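Local coordinates for Lmo0305 protein (Listeria monocytogenes, PDB 3PJ0) that is of unknown function but belongs to the beta-eliminating lyase family of pyridoxal-phosphate proteins, with the aminotransferase-like fold and its cofactor held covalently on a lysine, at residues Gly317-Leu322 with Cys330-Ser335; Thr8-Gln11 with Tyr15-Gly18; Glu272-Cys277 with Phe292-Glu297; Pro146-Gly151 with Gly178-Glu183; Asn123-Ile128 with Gly151-Ala156. All coordinates share one frame; numbering follows the deposited sequence.

Contact 1: Gly317-Leu322 with Cys330-Ser335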
# COMPACT_ATOMS: atom_id res chain seq x y z
N GLY A 317 27.75 -16.28 -3.68
CA GLY A 317 26.41 -16.69 -4.13
C GLY A 317 26.17 -16.42 -5.62
O GLY A 317 26.20 -15.26 -6.06
N ILE A 318 25.94 -17.48 -6.39
CA ILE A 318 25.66 -17.37 -7.82
C ILE A 318 24.15 -17.27 -8.03
O ILE A 318 23.64 -16.28 -8.58
CB ILE A 318 26.17 -18.60 -8.58
CG1 ILE A 318 27.69 -18.71 -8.42
CG2 ILE A 318 25.78 -18.50 -10.06
CD1 ILE A 318 28.42 -17.55 -8.96
N SER A 319 23.43 -18.27 -7.55
CA SER A 319 21.96 -18.26 -7.64
C SER A 319 21.36 -19.17 -6.58
O SER A 319 21.90 -20.24 -6.29
CB SER A 319 21.46 -18.72 -9.01
OG SER A 319 20.04 -18.52 -9.09
N GLY A 320 20.23 -18.74 -6.03
CA GLY A 320 19.50 -19.56 -5.03
C GLY A 320 18.47 -20.49 -5.66
O GLY A 320 17.84 -21.32 -4.97
N TYR A 321 18.33 -20.41 -6.98
CA TYR A 321 17.37 -21.24 -7.68
C TYR A 321 17.84 -21.44 -9.11
O TYR A 321 18.69 -20.70 -9.63
CB TYR A 321 16.02 -20.53 -7.75
CG TYR A 321 16.08 -19.35 -8.70
CD1 TYR A 321 16.49 -18.10 -8.24
CD2 TYR A 321 15.80 -19.50 -10.06
CE1 TYR A 321 16.60 -17.03 -9.12
CE2 TYR A 321 15.88 -18.41 -10.94
CZ TYR A 321 16.29 -17.19 -10.46
OH TYR A 321 16.40 -16.13 -11.32
N LEU A 322 17.28 -22.47 -9.73
CA LEU A 322 17.50 -22.71 -11.13
C LEU A 322 16.14 -22.98 -11.75
O LEU A 322 15.33 -23.72 -11.21
CB LEU A 322 18.48 -23.84 -11.36
CG LEU A 322 19.94 -23.57 -11.02
CD1 LEU A 322 20.72 -24.84 -11.05
CD2 LEU A 322 20.53 -22.50 -11.96
N CYS A 330 18.69 -25.35 -18.23
CA CYS A 330 18.16 -24.56 -17.12
C CYS A 330 18.77 -23.16 -17.18
O CYS A 330 19.77 -22.92 -17.91
CB CYS A 330 18.45 -25.21 -15.77
SG CYS A 330 20.21 -25.35 -15.40
N ALA A 331 18.21 -22.25 -16.39
CA ALA A 331 18.68 -20.86 -16.37
C ALA A 331 18.40 -20.14 -15.06
O ALA A 331 17.60 -20.61 -14.25
CB ALA A 331 18.01 -20.07 -17.55
N PHE A 332 19.04 -18.98 -14.89
CA PHE A 332 18.76 -18.09 -13.76
C PHE A 332 19.07 -16.68 -14.15
O PHE A 332 19.71 -16.43 -15.18
CB PHE A 332 19.52 -18.46 -12.47
CG PHE A 332 21.00 -18.24 -12.56
CD1 PHE A 332 21.55 -17.02 -12.25
CD2 PHE A 332 21.85 -19.26 -12.94
CE1 PHE A 332 22.93 -16.83 -12.35
CE2 PHE A 332 23.21 -19.07 -12.98
CZ PHE A 332 23.74 -17.85 -12.70
N GLU A 333 18.55 -15.76 -13.36
CA GLU A 333 18.73 -14.34 -13.60
C GLU A 333 19.74 -13.69 -12.65
O GLU A 333 19.78 -14.01 -11.45
CB GLU A 333 17.36 -13.66 -13.41
CG GLU A 333 17.34 -12.17 -13.37
CD GLU A 333 15.94 -11.65 -13.29
OE1 GLU A 333 15.26 -11.67 -14.34
OE2 GLU A 333 15.49 -11.30 -12.16
N VAL A 334 20.52 -12.75 -13.19
CA VAL A 334 21.43 -11.92 -12.41
C VAL A 334 21.08 -10.45 -12.61
O VAL A 334 20.88 -10.02 -13.77
CB VAL A 334 22.91 -12.02 -12.89
CG1 VAL A 334 23.82 -11.22 -11.93
CG2 VAL A 334 23.36 -13.46 -13.03
N SER A 335 20.89 -9.71 -11.51
CA SER A 335 20.71 -8.25 -11.57
C SER A 335 21.83 -7.65 -10.73
O SER A 335 21.83 -7.80 -9.52
CB SER A 335 19.34 -7.79 -11.08
OG SER A 335 18.29 -8.36 -11.85
O HOH W 1 19.79 -15.78 -9.28
O HOH W 2 15.91 -13.72 -10.03
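Ile318, in the conformer described, lays its CG2 branch against the far end of the Phe332 ring, with Ile318 CG2 to Phe332 CZ 3.4 Å. Ser319 comes next and covers one face of the same ring: its CB stands 3.8 Å from the Phe332 centroid and 20° off the normal, a CH-pi contact; the short serine side chain lets the loop backbone lie close over the ring. The hydroxyl, with OG anti to the backbone N (chi1 -172°) and beside the carbonyl carbon, is used twice although it is buried. Ser319 OG donates to Tyr321 O at 2.6 Å, on a lone pair in the carbonyl plane, and it accepts from a water that also donates to Glu333 O.

Tyr321 then passes obliquely across the base of Phe332, Tyr321 CE2 to Phe332 CB 3.9 Å, and ends at the strand backbone. Its OH receives Glu333 N at 3.0 Å with an N-H...O angle of 157°; a second water joins the same OH to Glu333 OE2, though its bond to the carboxylate is long. The main partner of that carboxylate is His293, at OE1. Leu322 closes the segment by lying beside Phe332 and pointing the same way, CD2 to CD2 3.6 Å, with Ile303 and Leu307 of helix 300-314 also against it.

A loop leading to edge strand 323-326 is thus folded over the neighbouring strand 329-335, in the four-stranded antiparallel sheet of the alpha/beta C-terminal domain characteristic of fold type I pyridoxal-phosphate proteins.

Contact 2: Thr8-Gln11 with Tyr15-Gly18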
# COMPACT_ATOMS: atom_id res chain seq x y z
N THR A 8 20.07 -23.34 0.45
CA THR A 8 20.84 -23.27 1.68
C THR A 8 22.27 -22.82 1.42
O THR A 8 22.79 -21.96 2.14
CB THR A 8 20.84 -24.65 2.42
OG1 THR A 8 19.51 -24.92 2.87
CG2 THR A 8 21.80 -24.66 3.60
N SER A 9 22.88 -23.37 0.38
CA SER A 9 24.24 -22.98 -0.00
C SER A 9 24.32 -21.48 -0.33
O SER A 9 25.27 -20.78 0.06
CB SER A 9 24.66 -23.79 -1.23
OG SER A 9 25.93 -23.40 -1.70
N TYR A 10 23.34 -21.01 -1.08
CA TYR A 10 23.28 -19.60 -1.52
C TYR A 10 23.07 -18.68 -0.33
O TYR A 10 23.76 -17.65 -0.19
CB TYR A 10 22.14 -19.42 -2.49
CG TYR A 10 22.00 -18.02 -3.08
CD1 TYR A 10 22.79 -17.62 -4.14
CD2 TYR A 10 21.06 -17.13 -2.60
CE1 TYR A 10 22.67 -16.37 -4.71
CE2 TYR A 10 20.92 -15.85 -3.18
CZ TYR A 10 21.73 -15.49 -4.23
OH TYR A 10 21.63 -14.27 -4.85
N GLN A 11 22.10 -19.04 0.51
CA GLN A 11 21.81 -18.26 1.70
C GLN A 11 23.04 -18.09 2.64
O GLN A 11 23.17 -17.04 3.26
CB GLN A 11 20.55 -18.80 2.41
CG GLN A 11 19.29 -18.45 1.61
CD GLN A 11 18.00 -19.05 2.16
OE1 GLN A 11 18.02 -20.04 2.91
NE2 GLN A 11 16.89 -18.48 1.76
N TYR A 15 29.22 -13.29 0.13
CA TYR A 15 29.17 -12.45 -1.04
C TYR A 15 28.11 -12.90 -2.06
O TYR A 15 27.74 -14.07 -2.10
CB TYR A 15 30.55 -12.42 -1.70
CG TYR A 15 31.69 -12.11 -0.72
CD1 TYR A 15 31.83 -10.85 -0.16
CD2 TYR A 15 32.64 -13.06 -0.41
CE1 TYR A 15 32.88 -10.57 0.72
CE2 TYR A 15 33.69 -12.79 0.46
CZ TYR A 15 33.80 -11.53 1.02
OH TYR A 15 34.84 -11.26 1.88
N LYS A 16 27.65 -11.96 -2.88
CA LYS A 16 26.62 -12.24 -3.88
C LYS A 16 26.95 -11.55 -5.22
O LYS A 16 27.38 -10.39 -5.24
CB LYS A 16 25.27 -11.71 -3.42
CG LYS A 16 24.69 -12.28 -2.14
CD LYS A 16 24.30 -13.75 -2.31
CE LYS A 16 23.53 -14.28 -1.10
NZ LYS A 16 24.35 -14.28 0.16
N LEU A 17 26.76 -12.25 -6.34
CA LEU A 17 26.92 -11.61 -7.63
C LEU A 17 25.77 -10.59 -7.80
O LEU A 17 25.98 -9.47 -8.23
CB LEU A 17 26.84 -12.62 -8.77
CG LEU A 17 27.91 -13.71 -8.96
CD1 LEU A 17 27.46 -14.54 -10.12
CD2 LEU A 17 29.32 -13.15 -9.23
N GLY A 18 24.55 -10.99 -7.43
CA GLY A 18 23.39 -10.13 -7.61
C GLY A 18 22.92 -9.36 -6.40
O GLY A 18 23.29 -9.67 -5.26
O HOH W 3 23.69 -13.63 -6.57
O HOH W 4 22.50 -14.75 2.07
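Lys16 drapes its aliphatic chain over one face of the Tyr10 ring, the two side chains crossing at a slant. CE sits 3.9 Å from the Tyr10 centroid and 21° off the normal, a CH-pi contact, while Lys16 CD rests 3.6 Å from Tyr10 CZ. The charge lies further out: NZ is 5.2 Å from the centroid, at most a weak cation-pi attraction. Bends at chi2 (-68°) and chi4 (-64°) turn the ammonium away from the ring and toward the last carbonyls of the helix. There its firm partners are Thr13 OG1 and a water, 2.7 Å from NZ, that donates to Gln11 O; the direct bond from NZ to Tyr10 O is weak at 3.4 Å. A long, cationic residue suits this place, since a helix C-terminus is probably favourable to positive charge. At the other end of the ring a water in its plane joins Tyr10 OH to Gly18 N.

The contact closes the short turn between helix 2-11 and strand 15-16. Strand 15-16 pairs in parallel with 316-317, Ser9 bonds to Gln311 and Asp312 near the end of helix 300-314, and Leu17 packs on Leu270 of helix 260-275.

Contact 3: Glu272-Cys277 with Phe292-Glu297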
# COMPACT_ATOMS: atom_id res chain seq x y z
N GLU A 272 30.52 -11.59 -19.92
CA GLU A 272 31.67 -12.10 -20.70
C GLU A 272 32.27 -13.33 -20.05
O GLU A 272 32.65 -14.29 -20.74
CB GLU A 272 32.81 -11.07 -20.82
CG GLU A 272 32.62 -9.99 -21.85
CD GLU A 272 33.87 -9.15 -22.05
OE1 GLU A 272 34.96 -9.58 -21.62
OE2 GLU A 272 33.77 -8.05 -22.65
N ARG A 273 32.39 -13.31 -18.74
CA ARG A 273 32.96 -14.44 -18.02
C ARG A 273 32.04 -15.66 -18.11
O ARG A 273 32.52 -16.75 -18.37
CB ARG A 273 33.21 -14.12 -16.53
CG ARG A 273 34.23 -13.01 -16.23
CD ARG A 273 34.20 -12.68 -14.71
NE ARG A 273 35.18 -11.67 -14.28
CZ ARG A 273 36.36 -11.93 -13.72
NH1 ARG A 273 36.78 -13.18 -13.52
NH2 ARG A 273 37.15 -10.92 -13.37
N PHE A 274 30.73 -15.48 -17.95
CA PHE A 274 29.79 -16.60 -18.13
C PHE A 274 29.87 -17.20 -19.54
O PHE A 274 30.03 -18.42 -19.70
CB PHE A 274 28.35 -16.18 -17.80
CG PHE A 274 28.02 -16.21 -16.34
CD1 PHE A 274 28.00 -17.43 -15.66
CD2 PHE A 274 27.72 -15.05 -15.64
CE1 PHE A 274 27.69 -17.48 -14.29
CE2 PHE A 274 27.40 -15.09 -14.29
CZ PHE A 274 27.40 -16.31 -13.61
N ASN A 275 29.83 -16.34 -20.56
CA ASN A 275 29.88 -16.79 -21.95
C ASN A 275 31.18 -17.51 -22.28
O ASN A 275 31.19 -18.37 -23.16
CB ASN A 275 29.68 -15.61 -22.92
CG ASN A 275 28.21 -15.19 -23.04
OD1 ASN A 275 27.36 -15.97 -23.52
ND2 ASN A 275 27.91 -13.94 -22.69
N SER A 276 32.27 -17.18 -21.58
CA SER A 276 33.56 -17.82 -21.82
C SER A 276 33.57 -19.28 -21.37
O SER A 276 34.46 -20.05 -21.75
CB SER A 276 34.70 -17.04 -21.13
OG SER A 276 34.67 -17.16 -19.71
N CYS A 277 32.57 -19.67 -20.57
CA CYS A 277 32.47 -21.03 -20.05
C CYS A 277 31.78 -21.95 -21.04
O CYS A 277 30.78 -21.57 -21.69
CB CYS A 277 31.76 -21.08 -18.70
SG CYS A 277 32.62 -20.13 -17.40
N PHE A 292 20.75 -9.82 -16.85
CA PHE A 292 20.81 -10.80 -17.92
C PHE A 292 20.42 -12.15 -17.31
O PHE A 292 20.30 -12.27 -16.10
CB PHE A 292 22.20 -10.87 -18.60
CG PHE A 292 23.34 -11.14 -17.66
CD1 PHE A 292 23.71 -12.44 -17.34
CD2 PHE A 292 24.05 -10.07 -17.08
CE1 PHE A 292 24.77 -12.68 -16.45
CE2 PHE A 292 25.08 -10.32 -16.20
CZ PHE A 292 25.45 -11.61 -15.88
N HIS A 293 20.17 -13.11 -18.19
CA HIS A 293 19.87 -14.49 -17.80
C HIS A 293 21.03 -15.37 -18.25
O HIS A 293 21.61 -15.14 -19.28
CB HIS A 293 18.58 -14.92 -18.49
CG HIS A 293 17.37 -14.30 -17.89
ND1 HIS A 293 16.09 -14.60 -18.31
CD2 HIS A 293 17.25 -13.42 -16.87
CE1 HIS A 293 15.24 -13.90 -17.59
NE2 HIS A 293 15.92 -13.21 -16.68
N VAL A 294 21.37 -16.38 -17.45
CA VAL A 294 22.48 -17.32 -17.73
C VAL A 294 21.85 -18.68 -18.01
O VAL A 294 21.06 -19.16 -17.21
CB VAL A 294 23.42 -17.43 -16.50
CG1 VAL A 294 24.55 -18.41 -16.72
CG2 VAL A 294 23.96 -16.01 -16.12
N TYR A 295 22.19 -19.28 -19.13
CA TYR A 295 21.61 -20.54 -19.58
C TYR A 295 22.69 -21.59 -19.64
O TYR A 295 23.80 -21.31 -20.09
CB TYR A 295 21.00 -20.38 -20.97
CG TYR A 295 19.59 -19.86 -21.01
CD1 TYR A 295 19.30 -18.51 -20.76
CD2 TYR A 295 18.53 -20.72 -21.31
CE1 TYR A 295 17.99 -18.04 -20.79
CE2 TYR A 295 17.22 -20.25 -21.37
CZ TYR A 295 16.95 -18.90 -21.12
OH TYR A 295 15.65 -18.44 -21.15
N PHE A 296 22.32 -22.80 -19.25
CA PHE A 296 23.23 -23.92 -19.21
C PHE A 296 22.73 -25.06 -20.08
O PHE A 296 21.51 -25.26 -20.20
CB PHE A 296 23.32 -24.46 -17.80
CG PHE A 296 23.93 -23.52 -16.82
CD1 PHE A 296 23.13 -22.59 -16.16
CD2 PHE A 296 25.29 -23.58 -16.53
CE1 PHE A 296 23.67 -21.73 -15.25
CE2 PHE A 296 25.86 -22.71 -15.62
CZ PHE A 296 25.06 -21.78 -14.97
N GLU A 297 23.68 -25.81 -20.64
CA GLU A 297 23.38 -26.98 -21.46
C GLU A 297 23.39 -28.26 -20.61
O GLU A 297 23.94 -29.30 -21.02
CB GLU A 297 24.37 -27.13 -22.62
CG GLU A 297 24.29 -26.02 -23.65
CD GLU A 297 25.39 -26.15 -24.71
OE1 GLU A 297 25.96 -27.25 -24.86
OE2 GLU A 297 25.68 -25.15 -25.40
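This is helix-on-sheet packing in the hydrophobic core of the alpha/beta C-terminal domain, where the C-terminal part of helix 260-275 rests on strand 291-296 of the antiparallel sheet. Three apolar side chains carry it. Phe292 and Val294, two residues apart on an extended strand, project from the same face of the sheet, and Phe274 comes down from the helix to meet both. Aromatic and branched residues suit the place: the flat ring offers a broad apolar surface, and the valine, stiff near its backbone, packs against one face of it with both methyl groups.

The side chains of Phe274 and Phe292 cross at about a right angle. CD2 of Phe274 comes up to the edge of the Phe292 ring, near its plane, 3.9 Å from Phe292 CE1. The Phe274 ring has more neighbours: Phe352 of helix 345-358 meets it edge-to-face, and Leu355 also packs on it. In the backbone, Cys277 N bonds to Phe274 O at 3.0 Å.

Val294 divides its two branches over the ring. With CG1 opposite the backbone N (chi1 178°) and CG2 beside it, they spread under one face of Phe274: Val294 CG1 lies 3.7 Å from Phe274 CD1, and Val294 CG2 stands almost beneath the ring centre, 3.9 Å from the Phe274 centroid and 11° off its normal.

Contact 4: Pro146-Gly151 with Gly178-Glu183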
# COMPACT_ATOMS: atom_id res chain seq x y z
N PRO A 146 13.72 -2.64 -19.79
CA PRO A 146 13.91 -3.67 -20.79
C PRO A 146 12.91 -4.77 -20.52
O PRO A 146 12.23 -4.70 -19.49
CB PRO A 146 15.33 -4.14 -20.51
CG PRO A 146 15.44 -4.06 -19.05
CD PRO A 146 14.56 -2.91 -18.60
N GLN A 147 12.83 -5.78 -21.38
CA GLN A 147 11.87 -6.87 -21.19
C GLN A 147 12.51 -7.90 -20.28
O GLN A 147 13.27 -8.78 -20.73
CB GLN A 147 11.45 -7.50 -22.53
CG GLN A 147 10.23 -8.39 -22.40
CD GLN A 147 8.92 -7.60 -22.39
OE1 GLN A 147 8.64 -6.87 -23.33
NE2 GLN A 147 8.13 -7.72 -21.31
N ARG A 148 12.21 -7.78 -19.00
CA ARG A 148 12.87 -8.61 -17.98
C ARG A 148 12.75 -10.12 -18.14
O ARG A 148 13.73 -10.83 -17.95
CB ARG A 148 12.35 -8.21 -16.61
CG ARG A 148 12.94 -8.99 -15.43
CD ARG A 148 12.06 -10.19 -15.00
NE ARG A 148 12.57 -10.71 -13.74
CZ ARG A 148 11.89 -11.37 -12.79
NH1 ARG A 148 10.60 -11.66 -12.93
NH2 ARG A 148 12.51 -11.74 -11.68
N GLU A 149 11.56 -10.61 -18.49
CA GLU A 149 11.34 -12.06 -18.57
C GLU A 149 12.12 -12.75 -19.68
O GLU A 149 12.27 -13.97 -19.67
CB GLU A 149 9.86 -12.39 -18.68
CG GLU A 149 9.05 -11.91 -17.49
CD GLU A 149 9.23 -12.72 -16.21
OE1 GLU A 149 9.58 -13.90 -16.26
OE2 GLU A 149 8.96 -12.14 -15.14
N ILE A 150 12.64 -11.97 -20.63
CA ILE A 150 13.47 -12.56 -21.70
C ILE A 150 14.95 -12.15 -21.53
O ILE A 150 15.74 -12.16 -22.46
CB ILE A 150 12.89 -12.32 -23.12
CG1 ILE A 150 12.76 -10.84 -23.46
CG2 ILE A 150 11.53 -12.98 -23.24
CD1 ILE A 150 12.35 -10.62 -24.90
N GLY A 151 15.31 -11.78 -20.31
CA GLY A 151 16.68 -11.48 -19.98
C GLY A 151 17.05 -10.03 -19.91
O GLY A 151 18.20 -9.72 -19.69
N GLY A 178 8.28 1.20 -16.73
CA GLY A 178 9.63 1.59 -16.45
C GLY A 178 10.11 1.13 -15.09
O GLY A 178 10.88 1.83 -14.43
N ALA A 179 9.67 -0.07 -14.68
CA ALA A 179 10.12 -0.67 -13.45
C ALA A 179 11.66 -0.64 -13.36
O ALA A 179 12.24 -0.46 -12.26
CB ALA A 179 9.63 -2.12 -13.36
N ARG A 180 12.31 -0.83 -14.51
CA ARG A 180 13.79 -0.83 -14.61
C ARG A 180 14.28 0.26 -15.56
O ARG A 180 15.28 0.10 -16.27
CB ARG A 180 14.28 -2.20 -15.07
CG ARG A 180 14.06 -3.32 -14.03
CD ARG A 180 14.31 -4.74 -14.56
NE ARG A 180 14.05 -5.70 -13.48
CZ ARG A 180 12.84 -6.12 -13.12
NH1 ARG A 180 11.74 -5.73 -13.77
NH2 ARG A 180 12.71 -6.96 -12.11
N LEU A 181 13.58 1.39 -15.58
CA LEU A 181 14.02 2.50 -16.44
C LEU A 181 15.42 3.04 -16.14
O LEU A 181 16.19 3.33 -17.06
CB LEU A 181 13.05 3.68 -16.33
CG LEU A 181 13.42 4.94 -17.13
CD1 LEU A 181 13.44 4.66 -18.68
CD2 LEU A 181 12.42 6.04 -16.76
N TRP A 182 15.73 3.23 -14.88
CA TRP A 182 16.98 3.85 -14.47
C TRP A 182 18.18 3.05 -15.00
O TRP A 182 19.19 3.61 -15.41
CB TRP A 182 17.07 3.94 -12.95
CG TRP A 182 15.78 4.42 -12.26
CD1 TRP A 182 15.00 3.69 -11.41
CD2 TRP A 182 15.14 5.70 -12.36
NE1 TRP A 182 13.94 4.42 -10.96
CE2 TRP A 182 13.98 5.66 -11.54
CE3 TRP A 182 15.41 6.88 -13.07
CZ2 TRP A 182 13.10 6.75 -11.41
CZ3 TRP A 182 14.54 7.95 -12.94
CH2 TRP A 182 13.40 7.88 -12.10
N GLU A 183 18.01 1.74 -15.03
CA GLU A 183 19.06 0.82 -15.45
C GLU A 183 19.40 0.85 -16.94
O GLU A 183 20.46 0.33 -17.33
CB GLU A 183 18.65 -0.62 -15.10
CG GLU A 183 18.49 -0.92 -13.63
CD GLU A 183 17.10 -0.73 -13.05
OE1 GLU A 183 16.51 0.35 -13.22
OE2 GLU A 183 16.64 -1.66 -12.34
O HOH W 5 11.53 -4.45 -16.53
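Pro146, which follows a cis peptide bond, sets CD 3.6 Å from Arg180 CB in an apolar contact, its ring offering a rigid surface that the arginine side chain meets at about a right angle. Further along, Arg148 CG lies over the centre of the Arg180 guanidinium, 3.7 Å from Arg180 CZ, so that a methylene covers one face of the flat cation. A bend at chi2 (-95°) turns the rest of the Arg148 chain to run alongside that face.

The two guanidinium groups therefore lie offset and nearly parallel, their planes 15° apart, with Arg180 NH2 4.1 Å from Arg148 NE. Anionic or polar partners accompany both. Arg148 NH1 forms a salt bridge with Glu149 OE2 at 2.8 Å, met from above the carboxylate plane, and Arg148 NE forms another with Glu333. Arginine suits position 180 because a group covered on its face can still bond through its N-H groups: Arg180 NH1 reaches O3 of the pyridoxal-phosphate-modified lysine at position 208.

Water and backbone bonds complete the contact. A water accepts from Arg180 NH1 at 3.0 Å and lies near Pro146 O. A type I turn, with Leu181 N bonded to Gly178 O, presents Arg180 toward Pro146 and Arg148.

Both loops leave the C-terminal ends of neighbouring parallel strands, 140-144 and 173-178, where the large domain of fold type I proteins builds its cofactor site.

Contact 5: Asn123-Ile128 with Gly151-Ala156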
# COMPACT_ATOMS: atom_id res chain seq x y z
N ASN A 123 8.90 -15.60 -26.38
CA ASN A 123 10.36 -15.70 -26.38
C ASN A 123 11.17 -14.57 -27.02
O ASN A 123 12.40 -14.69 -27.12
CB ASN A 123 10.81 -17.07 -27.00
CG ASN A 123 10.51 -17.21 -28.53
OD1 ASN A 123 9.67 -16.51 -29.11
ND2 ASN A 123 11.18 -18.16 -29.16
N GLN A 124 10.52 -13.50 -27.47
CA GLN A 124 11.27 -12.43 -28.15
C GLN A 124 10.64 -11.08 -28.00
O GLN A 124 9.50 -10.96 -27.53
CB GLN A 124 11.50 -12.75 -29.64
CG GLN A 124 10.26 -13.04 -30.44
CD GLN A 124 10.58 -13.63 -31.83
OE1 GLN A 124 11.12 -12.95 -32.71
NE2 GLN A 124 10.20 -14.89 -32.04
N LEU A 125 11.41 -10.07 -28.36
CA LEU A 125 10.91 -8.71 -28.31
C LEU A 125 9.73 -8.52 -29.25
O LEU A 125 9.69 -9.05 -30.37
CB LEU A 125 12.01 -7.70 -28.69
CG LEU A 125 13.09 -7.41 -27.68
CD1 LEU A 125 14.28 -6.69 -28.34
CD2 LEU A 125 12.51 -6.55 -26.50
N LEU A 126 8.76 -7.77 -28.78
CA LEU A 126 7.64 -7.39 -29.63
C LEU A 126 8.18 -6.39 -30.65
O LEU A 126 9.19 -5.72 -30.40
CB LEU A 126 6.52 -6.75 -28.80
CG LEU A 126 6.69 -5.36 -28.19
CD1 LEU A 126 6.46 -4.17 -29.20
CD2 LEU A 126 5.72 -5.18 -27.00
N THR A 127 7.54 -6.31 -31.80
CA THR A 127 7.94 -5.31 -32.80
C THR A 127 6.76 -4.48 -33.29
O THR A 127 5.59 -4.82 -33.05
CB THR A 127 8.53 -5.98 -34.04
OG1 THR A 127 7.48 -6.67 -34.71
CG2 THR A 127 9.69 -6.93 -33.66
N ILE A 128 7.07 -3.39 -33.98
CA ILE A 128 6.04 -2.57 -34.61
C ILE A 128 5.15 -3.42 -35.53
O ILE A 128 3.96 -3.15 -35.66
CB ILE A 128 6.63 -1.35 -35.36
CG1 ILE A 128 5.54 -0.31 -35.65
CG2 ILE A 128 7.35 -1.81 -36.64
CD1 ILE A 128 6.05 1.03 -36.18
N GLY A 151 15.31 -11.78 -20.31
CA GLY A 151 16.68 -11.48 -19.98
C GLY A 151 17.05 -10.03 -19.91
O GLY A 151 18.20 -9.72 -19.69
N GLY A 152 16.07 -9.13 -20.08
CA GLY A 152 16.36 -7.70 -20.07
C GLY A 152 16.75 -7.27 -21.47
O GLY A 152 17.86 -6.73 -21.69
N GLN A 153 15.88 -7.52 -22.44
CA GLN A 153 16.17 -7.12 -23.82
C GLN A 153 15.53 -5.76 -24.18
O GLN A 153 14.46 -5.39 -23.64
CB GLN A 153 15.69 -8.20 -24.79
CG GLN A 153 16.37 -9.58 -24.67
CD GLN A 153 15.93 -10.55 -25.76
OE1 GLN A 153 15.83 -10.18 -26.95
NE2 GLN A 153 15.72 -11.80 -25.38
N LEU A 154 16.16 -5.06 -25.14
CA LEU A 154 15.70 -3.75 -25.59
C LEU A 154 15.68 -3.63 -27.09
O LEU A 154 16.58 -4.12 -27.77
CB LEU A 154 16.67 -2.65 -25.09
CG LEU A 154 16.66 -2.32 -23.61
CD1 LEU A 154 17.83 -1.40 -23.22
CD2 LEU A 154 15.31 -1.66 -23.25
N PRO A 155 14.66 -2.96 -27.64
CA PRO A 155 14.73 -2.61 -29.04
C PRO A 155 15.73 -1.45 -29.23
O PRO A 155 15.99 -0.66 -28.30
CB PRO A 155 13.32 -2.12 -29.35
CG PRO A 155 12.86 -1.52 -28.07
CD PRO A 155 13.43 -2.46 -27.02
N ALA A 156 16.28 -1.33 -30.43
CA ALA A 156 17.06 -0.15 -30.75
C ALA A 156 16.20 1.09 -30.44
O ALA A 156 14.97 1.05 -30.58
CB ALA A 156 17.43 -0.17 -32.22
O HOH W 6 14.90 -13.63 -27.46
O HOH W 7 14.25 -10.71 -29.08
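Leu125 and Gln153 both carry CG beside their backbone N, with chi1 of -75° and -63°, and these torsions send the two side chains toward each other to meet obliquely, Leu125 CG to Gln153 CB 4.0 Å. The forked end of Leu125 then settles along the opposite backbone. Leu125 CD1 lies 3.5 Å from Leu154 O, CD2 lies 3.7 Å from Gln153 O, and CD2 also approaches the proline ring, 4.2 Å from Pro155 CD. A branched apolar tip suits this edge of the protein, for it can touch carbonyls and the proline together while asking for no bond.

The polar bonding between the two loops passes through water. Gln153, extended beyond CG, holds its amide where each end serves a different water. NE2 donates to one water at 2.9 Å, which in turn donates to Asn123 O; the other water donates to OE1 at 2.7 Å and accepts from Leu125 N at 3.0 Å. NE2 also bonds to Ile150 O, its strongest partner, so the amide is held directly from its own loop and, through water, from the other. Glutamine fits because a single group supplies both a donor and an acceptor.

Opposite Gln147 the chain forms a G1 beta bulge at Gly152 and Gln153, the glycine taking the positive phi (87°) of that position. The two loops run on to the N-caps Thr127 and Ala156, before helices 128-132 and 157-170, as strand-to-helix connections of the alpha/beta large domain built round the mixed seven-stranded sheet.

How the contacts relate
Contacts 1 and 3 are buried, contact 4 is partly so, and contacts 2 and 5 lie at the surface. Contacts 1 and 3 hold adjacent strands of the antiparallel sheet, where aromatic packing dominates; contact 2 joins them through Leu17, which packs on Ile318 and Phe274, but itself relies on a lysine, a tyrosine face and water. Contacts 4 and 5 belong to the large domain, share Gly151 and cross along the chain, yet one is built on guanidinium groups near the cofactor and the other on a leucine and bridging waters. The salt bridge between Glu333 and Arg148 ties contact 1 to contact 4, their centres about 17 Å apart.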